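PDB 4CKM: SAS-6 from Leishmania major, which probably assembles into the central hub of the cartwheel that templates basal bodies and centrioles, the crystallised chain being its N-terminal domain. Local coordinates for residues T67-G70 with T76-V79; V141-S144 with S150-G153. All coordinates share one frame; numbering follows the deposited sequence.

How the contacts relate
The two contacts are worked examples of one theme, the end of a beta hairpin, solved differently. Contact 1 closes the hairpin of strands 57-70 and 76-85 by backbone pairing that continues through all four residues of each segment, and glycines fill half of its first strand segment. Contact 2, at the turn of strands 136-142 and 152-160, soon runs out of regular pairing and gathers its remaining bonds round one asparagine, through both its backbone and its side chain. Both belong to the same sheet of the SAS-6 N-terminal domain, yet they do not touch: their centres lie 25 Å apart and their nearest atoms about 13 Å. Neither segment pair is touched by the second chain of the assembly.

Contact 1 of 2, residues T67-G70 with T76-V79; sequences TGRG and TRVV
Gly68 and Val78 grip each other by two backbone hydrogen bonds, Gly68 N to Val78 O at 3.0 Å and Val78 N to Gly68 O at 2.9 Å. In the second, the donor stands well above the carbonyl plane, 52° out of it. The next hydrogen-bonded pair, Gly70 with Thr76, is lopsided: Gly70 N reaches Thr76 O at 2.7 Å in the carbonyl plane, while the return bond from Thr76 N is weak. Val78 rests against both glycines, its CG2 3.6 Å from Gly68 C and its CG1 3.8 Å from Gly70 N. The branched side chain thus packs directly on the bare backbone of the partner strand. On the opposite face, with Thr67 and Val79, Arg69 and Arg77 form a non-hydrogen-bonded pair and run side by side. A bend at chi2 of Arg69 (-69°) sets its guanidinium beside that of the extended Arg77, each group lying over a face of the other, offset toward its rim. Arg69 NH2 ends 3.6 Å from Arg77 NH1, the planes turned 38° apart. This approach of like charges is probably eased by solvent, both residues being exposed, and Arg69 NH1 also bonds Val75 O in the turn. The hairpin is edged on one side by Gln38, which pairs with Thr67. On the other lies strand 88-98, whose Glu96 and Leu98 receive Val78, while Phe115 touches Arg77 and Val79.

Contact 2 of 2, residues V141-S144 with S150-G153; sequences VLNS and SNRG
Val141 brings its carbonyl oxygen to 3.2 Å from Gly153 CA, an approach that suits a partner without a side chain. Leu142 then makes the one bridge of the contact, a non-hydrogen-bonded antiparallel pair with Gly153 whose CA atoms are drawn to 4.0 Å. Its CB meets the hydroxyl of Ser150 at 3.5 Å.

Asn143, just beyond the strand, carries most of the remaining contact. Its backbone N gives a nearly straight bond to Arg152 O (3.2 Å, 164° at the hydrogen), and its backbone O receives the Ser150 hydroxyl in a bond whose 2.5 Å is short enough for the exact length to be doubtful. With chi1 at 74°, CG sits between the backbone N and the carbonyl carbon, which lays the amide against residues 151 and 152. There OD1 faces two successive peptide N-H groups, those of Asn151 (3.3 Å) and Arg152 (3.5 Å), both bonds weak. The same oxygen also lies close to Arg152 O, another acceptor, so that approach is not a bond. The other end of the amide, ND2, donates a further weak bond to Asn151 OD1, and the two side chains cross at about a right angle. The aliphatic part of Arg152 completes the setting: its CG lies against Asn143 CG at 3.6 Å. Ser144 adds a lighter touch, its CB against the hydroxyl of Ser150.

Outside the hairpin, Ser150 O is bonded by Arg175 NE, and Asn151 pairs through its backbone with Arg175. Residues 145-147 are not modelled, consistent with a mobile turn. Beyond the single bridge, regular pairing gives way to uncharged polar groups gathered round one amide. Three of the five bonds are weak, so the hold probably depends on several acting together, including the two to the Asn143 backbone that are not weak.

Contact 1 of 2, residues T67-G70 with T76-V79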
ATOM      1  N   THR A  67       2.876  15.050  20.961  1.00 40.11           N
ATOM      2  CA  THR A  67       2.953  13.941  21.912  1.00 42.19           C
ATOM      3  C   THR A  67       2.526  14.436  23.274  1.00 41.40           C
ATOM      4  O   THR A  67       2.834  15.563  23.645  1.00 40.88           O
ATOM      5  CB  THR A  67       4.380  13.384  22.066  1.00 43.74           C
ATOM      6  OG1 THR A  67       5.246  14.404  22.579  1.00 44.71           O
ATOM      7  CG2 THR A  67       4.913  12.893  20.729  1.00 46.11           C
ATOM      8  N   GLY A  68       1.819  13.590  24.016  1.00 43.53           N
ATOM      9  CA  GLY A  68       1.438  13.905  25.394  1.00 39.83           C
ATOM     10  C   GLY A  68       0.994  12.679  26.178  1.00 39.15           C
ATOM     11  O   GLY A  68       1.514  11.569  25.985  1.00 35.82           O
ATOM     12  N   ARG A  69       0.008  12.897  27.047  1.00 40.09           N
ATOM     13  CA  ARG A  69      -0.522  11.880  27.950  1.00 41.92           C
ATOM     14  C   ARG A  69      -2.005  11.874  27.856  1.00 39.41           C
ATOM     15  O   ARG A  69      -2.605  12.888  27.630  1.00 41.20           O
ATOM     16  CB  ARG A  69      -0.184  12.203  29.389  1.00 43.39           C
ATOM     17  CG  ARG A  69       1.291  12.202  29.704  1.00 44.44           C
ATOM     18  CD  ARG A  69       1.856  10.803  29.632  1.00 49.00           C
ATOM     19  NE  ARG A  69       3.188  10.776  30.219  1.00 51.94           N
ATOM     20  CZ  ARG A  69       3.718   9.746  30.869  1.00 53.30           C
ATOM     21  NH1 ARG A  69       3.048   8.609  31.065  1.00 53.53           N
ATOM     22  NH2 ARG A  69       4.936   9.868  31.344  1.00 57.57           N
ATOM     23  N   GLY A  70      -2.600  10.719  28.059  1.00 39.54           N
ATOM     24  CA  GLY A  70      -4.035  10.597  28.034  1.00 35.87           C
ATOM     25  C   GLY A  70      -4.370   9.213  28.511  1.00 37.33           C
ATOM     26  O   GLY A  70      -3.670   8.648  29.365  1.00 37.85           O
ATOM     27  N   THR A  76      -1.320   7.181  29.900  1.00 35.42           N
ATOM     28  CA  THR A  76      -0.901   6.596  28.637  1.00 38.73           C
ATOM     29  C   THR A  76      -0.255   7.652  27.732  1.00 37.65           C
ATOM     30  O   THR A  76      -0.826   8.735  27.513  1.00 36.43           O
ATOM     31  CB  THR A  76      -2.106   6.015  27.898  1.00 41.23           C
ATOM     32  OG1 THR A  76      -2.915   5.284  28.820  1.00 44.32           O
ATOM     33  CG2 THR A  76      -1.669   5.090  26.789  1.00 42.20           C
ATOM     34  N   ARG A  77       0.925   7.347  27.204  1.00 37.32           N
ATOM     35  CA  ARG A  77       1.519   8.199  26.165  1.00 38.45           C
ATOM     36  C   ARG A  77       0.624   8.199  24.927  1.00 36.66           C
ATOM     37  O   ARG A  77       0.107   7.148  24.522  1.00 33.92           O
ATOM     38  CB  ARG A  77       2.914   7.712  25.787  1.00 41.60           C
ATOM     39  CG  ARG A  77       3.936   7.893  26.889  1.00 44.50           C
ATOM     40  CD  ARG A  77       5.318   7.548  26.381  1.00 51.43           C
ATOM     41  NE  ARG A  77       6.245   7.339  27.481  1.00 63.20           N
ATOM     42  CZ  ARG A  77       6.763   8.299  28.252  1.00 73.96           C
ATOM     43  NH1 ARG A  77       6.475   9.591  28.067  1.00 72.78           N
ATOM     44  NH2 ARG A  77       7.588   7.957  29.235  1.00 85.23           N
ATOM     45  N   VAL A  78       0.426   9.377  24.350  1.00 33.97           N
ATOM     46  CA  VAL A  78      -0.349   9.514  23.110  1.00 33.90           C
ATOM     47  C   VAL A  78       0.400  10.291  22.034  1.00 32.52           C
ATOM     48  O   VAL A  78       1.266  11.136  22.314  1.00 31.26           O
ATOM     49  CB  VAL A  78      -1.690  10.265  23.321  1.00 36.78           C
ATOM     50  CG1 VAL A  78      -2.514   9.603  24.389  1.00 40.00           C
ATOM     51  CG2 VAL A  78      -1.472  11.709  23.722  1.00 38.91           C
ATOM     52  N   VAL A  79       0.007  10.033  20.800  1.00 32.38           N
ATOM     53  CA  VAL A  79       0.437  10.816  19.663  1.00 32.63           C
ATOM     54  C   VAL A  79      -0.805  11.373  19.022  1.00 31.99           C
ATOM     55  O   VAL A  79      -1.729  10.622  18.684  1.00 31.73           O
ATOM     56  CB  VAL A  79       1.174   9.934  18.648  1.00 34.94           C
ATOM     57  CG1 VAL A  79       1.452  10.706  17.375  1.00 37.76           C
ATOM     58  CG2 VAL A  79       2.468   9.427  19.251  1.00 36.34           C
TER

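Contact 2 of 2, residues V141-S144 with S150-G153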
ATOM      1  N   VAL A 141      -8.886  11.516   1.884  1.00 34.70           N
ATOM      2  CA  VAL A 141     -10.160  11.082   1.335  1.00 34.40           C
ATOM      3  C   VAL A 141     -11.192  10.933   2.429  1.00 35.06           C
ATOM      4  O   VAL A 141     -11.026  10.131   3.333  1.00 34.93           O
ATOM      5  CB  VAL A 141     -10.012   9.721   0.669  1.00 35.33           C
ATOM      6  CG1 VAL A 141     -11.335   9.306   0.045  1.00 35.04           C
ATOM      7  CG2 VAL A 141      -8.881   9.753  -0.371  1.00 36.08           C
ATOM      8  N   LEU A 142     -12.243  11.723   2.346  1.00 37.46           N
ATOM      9  CA  LEU A 142     -13.336  11.673   3.290  1.00 40.81           C
ATOM     10  C   LEU A 142     -14.302  10.533   2.942  1.00 43.46           C
ATOM     11  O   LEU A 142     -14.397  10.131   1.790  1.00 41.75           O
ATOM     12  CB  LEU A 142     -14.090  12.993   3.276  1.00 43.55           C
ATOM     13  CG  LEU A 142     -13.322  14.306   3.501  1.00 46.35           C
ATOM     14  CD1 LEU A 142     -14.245  15.486   3.279  1.00 50.15           C
ATOM     15  CD2 LEU A 142     -12.774  14.405   4.898  1.00 48.75           C
ATOM     16  N   ASN A 143     -15.005  10.011   3.945  1.00 44.42           N
ATOM     17  CA  ASN A 143     -16.071   9.031   3.703  1.00 51.32           C
ATOM     18  C   ASN A 143     -17.394   9.714   3.312  1.00 53.16           C
ATOM     19  O   ASN A 143     -17.456  10.929   3.269  1.00 52.61           O
ATOM     20  CB  ASN A 143     -16.236   8.112   4.934  1.00 53.14           C
ATOM     21  CG  ASN A 143     -16.914   8.790   6.126  1.00 53.83           C
ATOM     22  OD1 ASN A 143     -16.798   9.997   6.378  1.00 53.52           O
ATOM     23  ND2 ASN A 143     -17.603   7.982   6.898  1.00 63.60           N
ATOM     24  N   SER A 144     -18.436   8.939   3.010  1.00 66.70           N
ATOM     25  CA  SER A 144     -19.822   9.465   2.766  1.00 71.08           C
ATOM     26  C   SER A 144     -20.155   9.529   1.278  1.00 71.49           C
ATOM     27  O   SER A 144     -19.692   8.691   0.498  1.00 70.33           O
ATOM     28  CB  SER A 144     -20.056  10.849   3.422  1.00 72.12           C
ATOM     29  OG  SER A 144     -21.391  11.303   3.286  1.00 72.76           O
ATOM     30  N   SER A 150     -19.238  14.121   6.864  1.00 69.02           N
ATOM     31  CA  SER A 150     -18.202  13.096   6.939  1.00 62.76           C
ATOM     32  C   SER A 150     -17.702  13.052   8.354  1.00 58.54           C
ATOM     33  O   SER A 150     -17.375  14.087   8.906  1.00 60.49           O
ATOM     34  CB  SER A 150     -17.042  13.426   6.009  1.00 61.77           C
ATOM     35  OG  SER A 150     -17.330  12.996   4.692  1.00 63.36           O
ATOM     36  N   ASN A 151     -17.639  11.871   8.949  1.00 55.85           N
ATOM     37  CA  ASN A 151     -17.096  11.753  10.302  1.00 54.81           C
ATOM     38  C   ASN A 151     -15.615  11.352  10.329  1.00 52.97           C
ATOM     39  O   ASN A 151     -15.002  11.301  11.394  1.00 57.07           O
ATOM     40  CB  ASN A 151     -17.934  10.770  11.117  1.00 54.63           C
ATOM     41  CG  ASN A 151     -17.854   9.356  10.593  1.00 60.19           C
ATOM     42  OD1 ASN A 151     -16.842   8.928  10.053  1.00 66.68           O
ATOM     43  ND2 ASN A 151     -18.927   8.615  10.764  1.00 66.38           N
ATOM     44  N   ARG A 152     -15.037  11.050   9.170  1.00 49.17           N
ATOM     45  CA  ARG A 152     -13.658  10.599   9.125  1.00 46.64           C
ATOM     46  C   ARG A 152     -13.044  10.808   7.755  1.00 44.64           C
ATOM     47  O   ARG A 152     -13.758  10.918   6.756  1.00 44.56           O
ATOM     48  CB  ARG A 152     -13.580   9.108   9.455  1.00 48.55           C
ATOM     49  CG  ARG A 152     -14.233   8.219   8.402  1.00 51.94           C
ATOM     50  CD  ARG A 152     -14.088   6.733   8.677  1.00 55.78           C
ATOM     51  NE  ARG A 152     -14.334   6.415  10.071  1.00 67.39           N
ATOM     52  CZ  ARG A 152     -13.874   5.327  10.701  1.00 80.63           C
ATOM     53  NH1 ARG A 152     -13.126   4.414  10.070  1.00 79.88           N
ATOM     54  NH2 ARG A 152     -14.171   5.149  11.987  1.00 81.40           N
ATOM     55  N   GLY A 153     -11.713  10.816   7.710  1.00 38.23           N
ATOM     56  CA  GLY A 153     -11.018  10.693   6.450  1.00 35.75           C
ATOM     57  C   GLY A 153      -9.743   9.911   6.580  1.00 33.53           C
ATOM     58  O   GLY A 153      -9.226   9.685   7.691  1.00 35.77           O
TER